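Local coordinates for phenylalanine ammonia-lyase (Rhodosporidium toruloides, PDB 1Y2M), which catalyses the non-oxidative deamination of L-phenylalanine and L-tyrosine to trans-cinnamate and p-coumarate, working as a homotetramer built as a dimer of dimers, at the interface of chains A and B. Coordinates in Å, arbitrary orientation; residue numbers count along the deposited sequence, not the author numbering. Chains: chain A/B, Phenylalanine ammonia-lyase.

Two patches of one two-fold symmetric interface are described, their C-alpha centres about 15 Å apart. Both draw on the same two helices of chain A, 468-484 and 506-560: contact 1 uses A:Glu480, A:Leu484, A:Glu515 and A:Val519, contact 2 A:Leu470 and A:Leu522, and helix 691-703 is added only in contact 2. Chain B offers loop residue B:Arg206 and helix 506-564 to contact 1, and a loop stretch to contact 2. A charged cluster thus lies beside a mainly apolar patch. Each recurs with the chains exchanged, so both patches contribute twice to this pairing of subunits within the homotetramer.

Contact 1: the interface of chains A and B. Residues chain A 480, 484, 515, 519; chain B 206, 511-512.
Three arginines of chain B converge on two glutamates of chain A. Most of the well-formed charged hydrogen bonds fall on A:Glu480, whose CG stands anti to the backbone N (chi1 -174°) on an extended chain that carries the carboxylate toward chain B. B:Arg511 meets it with its two terminal nitrogens, one to each oxygen: NH1 bonds OE1 at 2.9 Å and NH2 bonds OE2, both nearly straight, with the acceptors in the guanidinium plane but the nitrogens above the carboxylate plane. B:Arg206 gives NE and NH2 to OE2, NE at 2.9 Å, both on the syn side but tilted some 30° out of the carboxylate plane. OE2 thus accepts from both arginines, and the gathered positive charge would be expected to keep the carboxylate ionised.

A second carboxylate, A:Glu515, takes NH1 of B:Arg512 on OE2 at 2.9 Å, the two flat groups almost perpendicular (89°). NH2 of B:Arg206 reaches the same oxygen in a weak bond, so this arginine bridges both glutamates. NH2 of B:Arg512 also forms a salt bridge with A:Glu480 OE2, though no hydrogen of that nitrogen is aimed at the oxygen.

Apolar contact is slight: A:Val519 CG2 lies over one guanidinium face of B:Arg206, 3.6 Å from CZ, displaced from the centre of the group.

Water extends the network. One joins NH2 of B:Arg511 to OE2 of A:Glu515; another is held by both NE and NH2 of B:Arg512 and lies 2.9 Å from the backbone O of A:Glu480.

Contact 2: the interface of chains A and B. Residues chain A 470, 522, 692, 695-696, 699; chain B 140-142.
B:Val142, at the end of the loop stretch B:Cys140 to B:Val142, pushes its side chain among A:Leu522, A:Val695, A:Ser696 and A:Tyr699. Its CB meets the A:Leu522 methyl CD2 at 3.5 Å. From there the branches part. CG1, anti to the backbone N (chi1 173°), points over the face of the A:Tyr699 ring in a CH-pi contact, 4.0 Å from the centroid and nearest the ring atom CD2. CG2 turns instead between A:Leu522 CD2 and A:Val695 CG1, the latter at 3.9 Å. The valine is thereby flanked by residues of helices 506-560 and 691-703, a fit of shape that ties the loop of one subunit to two helices of the other.

A:Ser696 meets the valine through OG, which lies 3.3 Å from B:Val142 CA and also touches the methyl CG1. With OG beside the backbone N (chi1 -61°), the hydroxyl is directed back along its own helix and donates to the carbonyl O of A:Gly692 at 2.7 Å, from above the carbonyl plane. An alanine here would remove that hydroxyl, and would probably leave a gap beside the valine and the A:Gly692 carbonyl without this donor.

Nearer the start of the loop, A:Gly692, without a side chain, probably permits the close approach of B:Cys140, CA to CA at 3.7 Å. The A:Leu470 methyl CD2 lies close to the carbonyl O of B:Cys140 and packs against its CB at 3.6 Å.

Contact 1: the interface of chains A and B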
loop_
_atom_site.group_PDB
_atom_site.type_symbol
_atom_site.label_atom_id
_atom_site.label_comp_id
_atom_site.label_asym_id
_atom_site.label_seq_id
_atom_site.Cartn_x
_atom_site.Cartn_y
_atom_site.Cartn_z
ATOM N N GLU A 480 -11.011 6.658 1.265
ATOM C CA GLU A 480 -10.746 5.878 2.489
ATOM C C GLU A 480 -10.781 4.386 2.230
ATOM O O GLU A 480 -9.893 3.626 2.690
ATOM C CB GLU A 480 -11.757 6.262 3.559
ATOM C CG GLU A 480 -11.428 5.590 4.848
ATOM C CD GLU A 480 -12.179 6.188 6.063
ATOM O OE1 GLU A 480 -12.732 7.343 5.968
ATOM O OE2 GLU A 480 -12.212 5.545 7.142
ATOM N N LEU A 484 -7.730 1.548 2.762
ATOM C CA LEU A 484 -8.026 0.342 3.592
ATOM C C LEU A 484 -7.647 -0.939 2.851
ATOM O O LEU A 484 -7.222 -1.926 3.452
ATOM C CB LEU A 484 -9.512 0.315 3.921
ATOM C CG LEU A 484 -9.842 1.137 5.159
ATOM C CD1 LEU A 484 -11.330 1.518 5.299
ATOM C CD2 LEU A 484 -9.394 0.379 6.398
ATOM N N GLU A 515 -14.171 -2.472 8.821
ATOM C CA GLU A 515 -14.169 -0.987 8.644
ATOM C C GLU A 515 -14.548 -0.634 7.192
ATOM O O GLU A 515 -15.367 0.253 6.934
ATOM C CB GLU A 515 -12.801 -0.374 9.000
ATOM C CG GLU A 515 -12.845 1.152 8.918
ATOM C CD GLU A 515 -11.747 1.885 9.620
ATOM O OE1 GLU A 515 -10.835 1.252 10.218
ATOM O OE2 GLU A 515 -11.814 3.163 9.582
ATOM N N VAL A 519 -17.534 1.833 5.844
ATOM C CA VAL A 519 -17.342 2.941 4.924
ATOM C C VAL A 519 -18.120 2.743 3.621
ATOM O O VAL A 519 -18.723 3.702 3.101
ATOM C CB VAL A 519 -15.835 3.178 4.650
ATOM C CG1 VAL A 519 -15.617 4.304 3.648
ATOM C CG2 VAL A 519 -15.084 3.498 5.954
ATOM N N ARG B 206 -16.634 11.452 9.131
ATOM C CA ARG B 206 -16.337 11.294 7.745
ATOM C C ARG B 206 -17.187 12.161 6.846
ATOM O O ARG B 206 -18.314 12.599 7.180
ATOM C CB ARG B 206 -16.509 9.824 7.325
ATOM C CG ARG B 206 -15.688 8.817 8.134
ATOM C CD ARG B 206 -15.761 7.432 7.499
ATOM N NE ARG B 206 -14.875 6.397 8.046
ATOM C CZ ARG B 206 -15.183 5.500 8.963
ATOM N NH1 ARG B 206 -16.373 5.501 9.527
ATOM N NH2 ARG B 206 -14.303 4.586 9.293
ATOM N N ARG B 511 -6.667 11.149 10.710
ATOM C CA ARG B 511 -7.324 10.079 11.424
ATOM C C ARG B 511 -6.462 8.848 11.447
ATOM O O ARG B 511 -6.325 8.230 12.534
ATOM C CB ARG B 511 -8.694 9.758 10.847
ATOM C CG ARG B 511 -9.764 10.806 11.176
ATOM C CD ARG B 511 -11.038 10.622 10.383
ATOM N NE ARG B 511 -11.365 9.177 10.405
ATOM C CZ ARG B 511 -11.698 8.458 9.351
ATOM N NH1 ARG B 511 -11.849 9.020 8.167
ATOM N NH2 ARG B 511 -11.834 7.146 9.497
ATOM N N ARG B 512 -5.866 8.505 10.315
ATOM C CA ARG B 512 -5.040 7.301 10.331
ATOM C C ARG B 512 -3.781 7.476 11.198
ATOM O O ARG B 512 -3.361 6.559 11.853
ATOM C CB ARG B 512 -4.681 6.900 8.929
ATOM C CG ARG B 512 -5.849 6.540 8.048
ATOM C CD ARG B 512 -6.737 5.504 8.716
ATOM N NE ARG B 512 -7.753 4.935 7.833
ATOM C CZ ARG B 512 -8.965 4.558 8.215
ATOM N NH1 ARG B 512 -9.397 4.723 9.455
ATOM N NH2 ARG B 512 -9.753 3.980 7.313
HETATM O O HOH W 1 -8.218 4.421 4.874
HETATM O O HOH W 2 -11.544 5.309 11.843
#

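Contact 2: the interface of chains A and B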
loop_
_atom_site.group_PDB
_atom_site.type_symbol
_atom_site.label_atom_id
_atom_site.label_comp_id
_atom_site.label_asym_id
_atom_site.label_seq_id
_atom_site.Cartn_x
_atom_site.Cartn_y
_atom_site.Cartn_z
ATOM N N LEU A 470 -22.893 15.682 -0.764
ATOM C CA LEU A 470 -22.885 14.214 -0.885
ATOM C C LEU A 470 -21.952 13.718 -1.985
ATOM O O LEU A 470 -21.339 12.654 -1.853
ATOM C CB LEU A 470 -24.294 13.690 -1.059
ATOM C CG LEU A 470 -25.219 13.732 0.145
ATOM C CD1 LEU A 470 -26.615 13.203 -0.167
ATOM C CD2 LEU A 470 -24.641 12.949 1.366
ATOM N N LEU A 522 -21.663 3.688 4.255
ATOM C CA LEU A 522 -21.847 5.137 4.187
ATOM C C LEU A 522 -22.004 5.555 2.702
ATOM O O LEU A 522 -22.898 6.324 2.321
ATOM C CB LEU A 522 -20.673 5.863 4.805
ATOM C CG LEU A 522 -20.502 5.746 6.313
ATOM C CD1 LEU A 522 -19.162 6.325 6.729
ATOM C CD2 LEU A 522 -21.536 6.432 7.043
ATOM N N GLY A 692 -27.964 14.940 6.022
ATOM C CA GLY A 692 -27.183 13.941 6.776
ATOM C C GLY A 692 -28.030 13.079 7.698
ATOM O O GLY A 692 -27.854 11.856 7.773
ATOM N N VAL A 695 -29.714 10.575 5.277
ATOM C CA VAL A 695 -28.767 9.557 4.883
ATOM C C VAL A 695 -28.466 8.602 6.070
ATOM O O VAL A 695 -28.338 7.411 5.880
ATOM C CB VAL A 695 -27.456 10.212 4.356
ATOM C CG1 VAL A 695 -26.421 9.162 4.037
ATOM C CG2 VAL A 695 -27.713 10.990 3.115
ATOM N N SER A 696 -28.373 9.140 7.302
ATOM C CA SER A 696 -28.108 8.322 8.489
ATOM C C SER A 696 -29.188 7.262 8.706
ATOM O O SER A 696 -28.898 6.121 9.064
ATOM C CB SER A 696 -27.969 9.183 9.747
ATOM O OG SER A 696 -26.876 10.100 9.604
ATOM N N TYR A 699 -28.273 4.576 6.248
ATOM C CA TYR A 699 -27.089 3.882 6.775
ATOM C C TYR A 699 -27.442 2.938 7.889
ATOM O O TYR A 699 -27.000 1.802 7.909
ATOM C CB TYR A 699 -26.117 4.922 7.260
ATOM C CG TYR A 699 -24.989 4.433 8.093
ATOM C CD1 TYR A 699 -23.843 3.822 7.527
ATOM C CD2 TYR A 699 -25.048 4.601 9.438
ATOM C CE1 TYR A 699 -22.765 3.400 8.356
ATOM C CE2 TYR A 699 -24.024 4.181 10.266
ATOM C CZ TYR A 699 -22.886 3.584 9.715
ATOM O OH TYR A 699 -21.836 3.196 10.536
ATOM N N CYS B 140 -24.346 16.942 5.540
ATOM C CA CYS B 140 -24.677 15.743 4.791
ATOM C C CYS B 140 -24.001 14.486 5.300
ATOM O O CYS B 140 -23.945 13.504 4.584
ATOM C CB CYS B 140 -24.280 15.923 3.339
ATOM S SG CYS B 140 -22.572 16.284 3.021
ATOM N N GLY B 141 -23.476 14.534 6.516
ATOM C CA GLY B 141 -22.686 13.462 7.073
ATOM C C GLY B 141 -23.495 12.608 8.007
ATOM O O GLY B 141 -24.624 12.997 8.408
ATOM N N VAL B 142 -22.935 11.427 8.305
ATOM C CA VAL B 142 -23.634 10.420 9.109
ATOM C C VAL B 142 -23.288 10.505 10.585
ATOM O O VAL B 142 -22.113 10.518 10.982
ATOM C CB VAL B 142 -23.438 8.991 8.535
ATOM C CG1 VAL B 142 -24.005 7.950 9.452
ATOM C CG2 VAL B 142 -24.161 8.898 7.214
#